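Local structure of V-type ATPase 116 kDa subunit (Meiothermus ruber, 3RRK) at residues 163-168 with 176-181. The protein is a homologue of V-ATPase subunit a, present here as its cytoplasmic N-terminal domain, and probably takes part in proton transport by the rotary ATPase. Numbering follows the deposited sequence.
Sequences AVRKAL and FVLEAE
Leu168 lays its CB over one face of the Phe176 ring, 3.6 Å from the ring centroid and 12° off the normal, a CH-pi contact near the middle of the ring. Its CD1 reaches the same ring beside CD1 and CE1 of Phe176, and also meets CD2 of Leu178 at 4.0 Å. Phe176 CG sits between the backbone N and the carbonyl carbon (chi1 73°), a rotation that sets the ring against the helix, while CB of Leu178 lies at the ring edge, in its plane. Replacing Phe176 with an alanine would probably leave Leu168 without the flat surface its CB and CD1 rest on and open a gap beside the helix. Further along, CD2 of Leu178 meets CG1 of Val164 at 3.7 Å, the two side chains crossing at about a right angle, and lies 3.8 Å from CB of Arg165. Helix 163-168 and strand 177-181 run nearly antiparallel, with 169° between their N-to-C directions; they lie on helix 158-172 and strand 177-182, joined by a short connection, in the lobe of helices and antiparallel strands at one end of the elongated chain. The strand is an edge of a three-stranded antiparallel sheet and pairs with strand 187-194, whose Val191 touches both Leu168 and Leu178. Val164 also touches Leu208 and Leu210 of a loop. At the partly exposed border, Arg165 extends its chain with CG anti to the backbone N, then bends at chi3 and brings its guanidinium obliquely close to the carbonyl O of Leu178, without a hydrogen bond. OE2 of Glu179 lies at the guanidinium edge, near its plane, 4.1 Å from Arg165 NH2: opposite charges that could attract each other, but beyond salt-bridge distance.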
ATOM      1  N   ALA A 163     -39.598 -16.313  15.549  1.00 84.06           N
ATOM      2  CA  ALA A 163     -39.851 -15.038  16.208  1.00 81.76           C
ATOM      3  C   ALA A 163     -40.105 -13.948  15.168  1.00 80.76           C
ATOM      4  O   ALA A 163     -40.951 -13.069  15.365  1.00 84.79           O
ATOM      5  CB  ALA A 163     -38.673 -14.663  17.122  1.00 70.79           C
ATOM      6  N   VAL A 164     -39.362 -14.029  14.065  1.00 70.12           N
ATOM      7  CA  VAL A 164     -39.497 -13.115  12.934  1.00 72.95           C
ATOM      8  C   VAL A 164     -40.834 -13.318  12.224  1.00 75.29           C
ATOM      9  O   VAL A 164     -41.571 -12.362  11.951  1.00 69.24           O
ATOM     10  CB  VAL A 164     -38.388 -13.368  11.896  1.00 70.26           C
ATOM     11  CG1 VAL A 164     -38.665 -12.598  10.619  1.00 71.51           C
ATOM     12  CG2 VAL A 164     -37.044 -13.004  12.459  1.00 68.49           C
ATOM     13  N   ARG A 165     -41.119 -14.574  11.905  1.00 73.05           N
ATOM     14  CA  ARG A 165     -42.390 -14.932  11.309  1.00 77.54           C
ATOM     15  C   ARG A 165     -43.516 -14.399  12.187  1.00 81.54           C
ATOM     16  O   ARG A 165     -44.516 -13.887  11.682  1.00 82.97           O
ATOM     17  CB  ARG A 165     -42.488 -16.448  11.135  1.00 78.15           C
ATOM     18  CG  ARG A 165     -43.829 -16.928  10.615  1.00 93.15           C
ATOM     19  CD  ARG A 165     -43.792 -18.399  10.199  1.00101.79           C
ATOM     20  NE  ARG A 165     -43.416 -18.566   8.795  1.00105.69           N
ATOM     21  CZ  ARG A 165     -42.345 -19.232   8.367  1.00105.13           C
ATOM     22  NH1 ARG A 165     -41.519 -19.815   9.230  1.00105.16           N
ATOM     23  NH2 ARG A 165     -42.105 -19.320   7.067  1.00101.06           N
ATOM     24  N   LYS A 166     -43.332 -14.495  13.501  1.00 82.07           N
ATOM     25  CA  LYS A 166     -44.324 -13.994  14.443  1.00 92.20           C
ATOM     26  C   LYS A 166     -44.455 -12.484  14.355  1.00 89.34           C
ATOM     27  O   LYS A 166     -45.558 -11.965  14.207  1.00 95.73           O
ATOM     28  CB  LYS A 166     -44.001 -14.404  15.878  1.00106.97           C
ATOM     29  CG  LYS A 166     -44.872 -13.695  16.910  1.00119.51           C
ATOM     30  CD  LYS A 166     -44.713 -14.279  18.306  1.00129.01           C
ATOM     31  CE  LYS A 166     -45.483 -13.461  19.344  1.00135.16           C
ATOM     32  NZ  LYS A 166     -44.900 -12.097  19.535  1.00135.26           N
ATOM     33  N   ALA A 167     -43.335 -11.779  14.460  1.00 79.41           N
ATOM     34  CA  ALA A 167     -43.337 -10.330  14.279  1.00 77.15           C
ATOM     35  C   ALA A 167     -43.998  -9.927  12.954  1.00 80.10           C
ATOM     36  O   ALA A 167     -44.915  -9.109  12.936  1.00 78.67           O
ATOM     37  CB  ALA A 167     -41.921  -9.786  14.346  1.00 69.24           C
ATOM     38  N   LEU A 168     -43.525 -10.496  11.849  1.00 76.46           N
ATOM     39  CA  LEU A 168     -44.062 -10.157  10.537  1.00 76.93           C
ATOM     40  C   LEU A 168     -45.569 -10.310  10.493  1.00 85.41           C
ATOM     41  O   LEU A 168     -46.270  -9.410  10.040  1.00 94.74           O
ATOM     42  CB  LEU A 168     -43.435 -11.023   9.446  1.00 74.27           C
ATOM     43  CG  LEU A 168     -42.011 -10.658   9.029  1.00 68.42           C
ATOM     44  CD1 LEU A 168     -41.488 -11.689   8.055  1.00 73.08           C
ATOM     45  CD2 LEU A 168     -41.964  -9.277   8.409  1.00 59.76           C
ATOM     46  N   PHE A 176     -47.172 -11.461   3.462  1.00 74.39           N
ATOM     47  CA  PHE A 176     -45.729 -11.651   3.343  1.00 70.30           C
ATOM     48  C   PHE A 176     -45.410 -13.121   3.129  1.00 73.79           C
ATOM     49  O   PHE A 176     -46.223 -14.003   3.423  1.00 75.30           O
ATOM     50  CB  PHE A 176     -44.986 -11.150   4.588  1.00 64.45           C
ATOM     51  CG  PHE A 176     -45.148 -12.036   5.795  1.00 62.81           C
ATOM     52  CD1 PHE A 176     -44.231 -13.046   6.060  1.00 65.08           C
ATOM     53  CD2 PHE A 176     -46.219 -11.857   6.669  1.00 68.83           C
ATOM     54  CE1 PHE A 176     -44.374 -13.862   7.181  1.00 73.34           C
ATOM     55  CE2 PHE A 176     -46.373 -12.667   7.792  1.00 73.63           C
ATOM     56  CZ  PHE A 176     -45.450 -13.671   8.051  1.00 75.60           C
ATOM     57  N   VAL A 177     -44.211 -13.373   2.625  1.00 78.16           N
ATOM     58  CA  VAL A 177     -43.705 -14.728   2.464  1.00 76.08           C
ATOM     59  C   VAL A 177     -42.328 -14.829   3.112  1.00 75.83           C
ATOM     60  O   VAL A 177     -41.387 -14.133   2.727  1.00 72.54           O
ATOM     61  CB  VAL A 177     -43.605 -15.117   0.978  1.00 71.58           C
ATOM     62  CG1 VAL A 177     -42.844 -16.419   0.824  1.00 73.95           C
ATOM     63  CG2 VAL A 177     -44.994 -15.220   0.362  1.00 67.21           C
ATOM     64  N   LEU A 178     -42.210 -15.688   4.111  1.00 77.73           N
ATOM     65  CA  LEU A 178     -40.926 -15.878   4.762  1.00 69.15           C
ATOM     66  C   LEU A 178     -40.399 -17.282   4.496  1.00 72.42           C
ATOM     67  O   LEU A 178     -40.944 -18.262   4.985  1.00 80.09           O
ATOM     68  CB  LEU A 178     -41.040 -15.602   6.257  1.00 66.65           C
ATOM     69  CG  LEU A 178     -39.734 -15.718   7.042  1.00 67.73           C
ATOM     70  CD1 LEU A 178     -38.603 -14.865   6.418  1.00 61.69           C
ATOM     71  CD2 LEU A 178     -39.974 -15.356   8.505  1.00 74.12           C
ATOM     72  N   GLU A 179     -39.346 -17.371   3.699  1.00 72.92           N
ATOM     73  CA  GLU A 179     -38.734 -18.653   3.396  1.00 75.90           C
ATOM     74  C   GLU A 179     -37.251 -18.580   3.702  1.00 78.36           C
ATOM     75  O   GLU A 179     -36.671 -17.496   3.746  1.00 83.16           O
ATOM     76  CB  GLU A 179     -38.972 -19.019   1.934  1.00 85.81           C
ATOM     77  CG  GLU A 179     -40.439 -19.264   1.601  1.00 98.92           C
ATOM     78  CD  GLU A 179     -41.061 -20.377   2.442  1.00110.61           C
ATOM     79  OE1 GLU A 179     -40.486 -21.488   2.479  1.00113.41           O
ATOM     80  OE2 GLU A 179     -42.119 -20.139   3.070  1.00113.46           O
ATOM     81  N   ALA A 180     -36.634 -19.730   3.926  1.00 75.80           N
ATOM     82  CA  ALA A 180     -35.256 -19.752   4.386  1.00 72.31           C
ATOM     83  C   ALA A 180     -34.542 -21.014   3.944  1.00 81.89           C
ATOM     84  O   ALA A 180     -35.157 -22.072   3.779  1.00 89.83           O
ATOM     85  CB  ALA A 180     -35.207 -19.623   5.883  1.00 65.62           C
ATOM     86  N   GLU A 181     -33.235 -20.892   3.742  1.00 85.41           N
ATOM     87  CA  GLU A 181     -32.406 -22.021   3.355  1.00 88.29           C
ATOM     88  C   GLU A 181     -31.259 -22.118   4.328  1.00 86.90           C
ATOM     89  O   GLU A 181     -30.733 -21.101   4.773  1.00 84.60           O
ATOM     90  CB  GLU A 181     -31.883 -21.873   1.923  1.00 86.99           C
ATOM     91  CG  GLU A 181     -32.866 -22.324   0.857  1.00 90.86           C
ATOM     92  CD  GLU A 181     -33.337 -23.752   1.073  1.00102.35           C
ATOM     93  OE1 GLU A 181     -32.497 -24.607   1.436  1.00104.28           O
ATOM     94  OE2 GLU A 181     -34.548 -24.018   0.888  1.00107.44           O
TER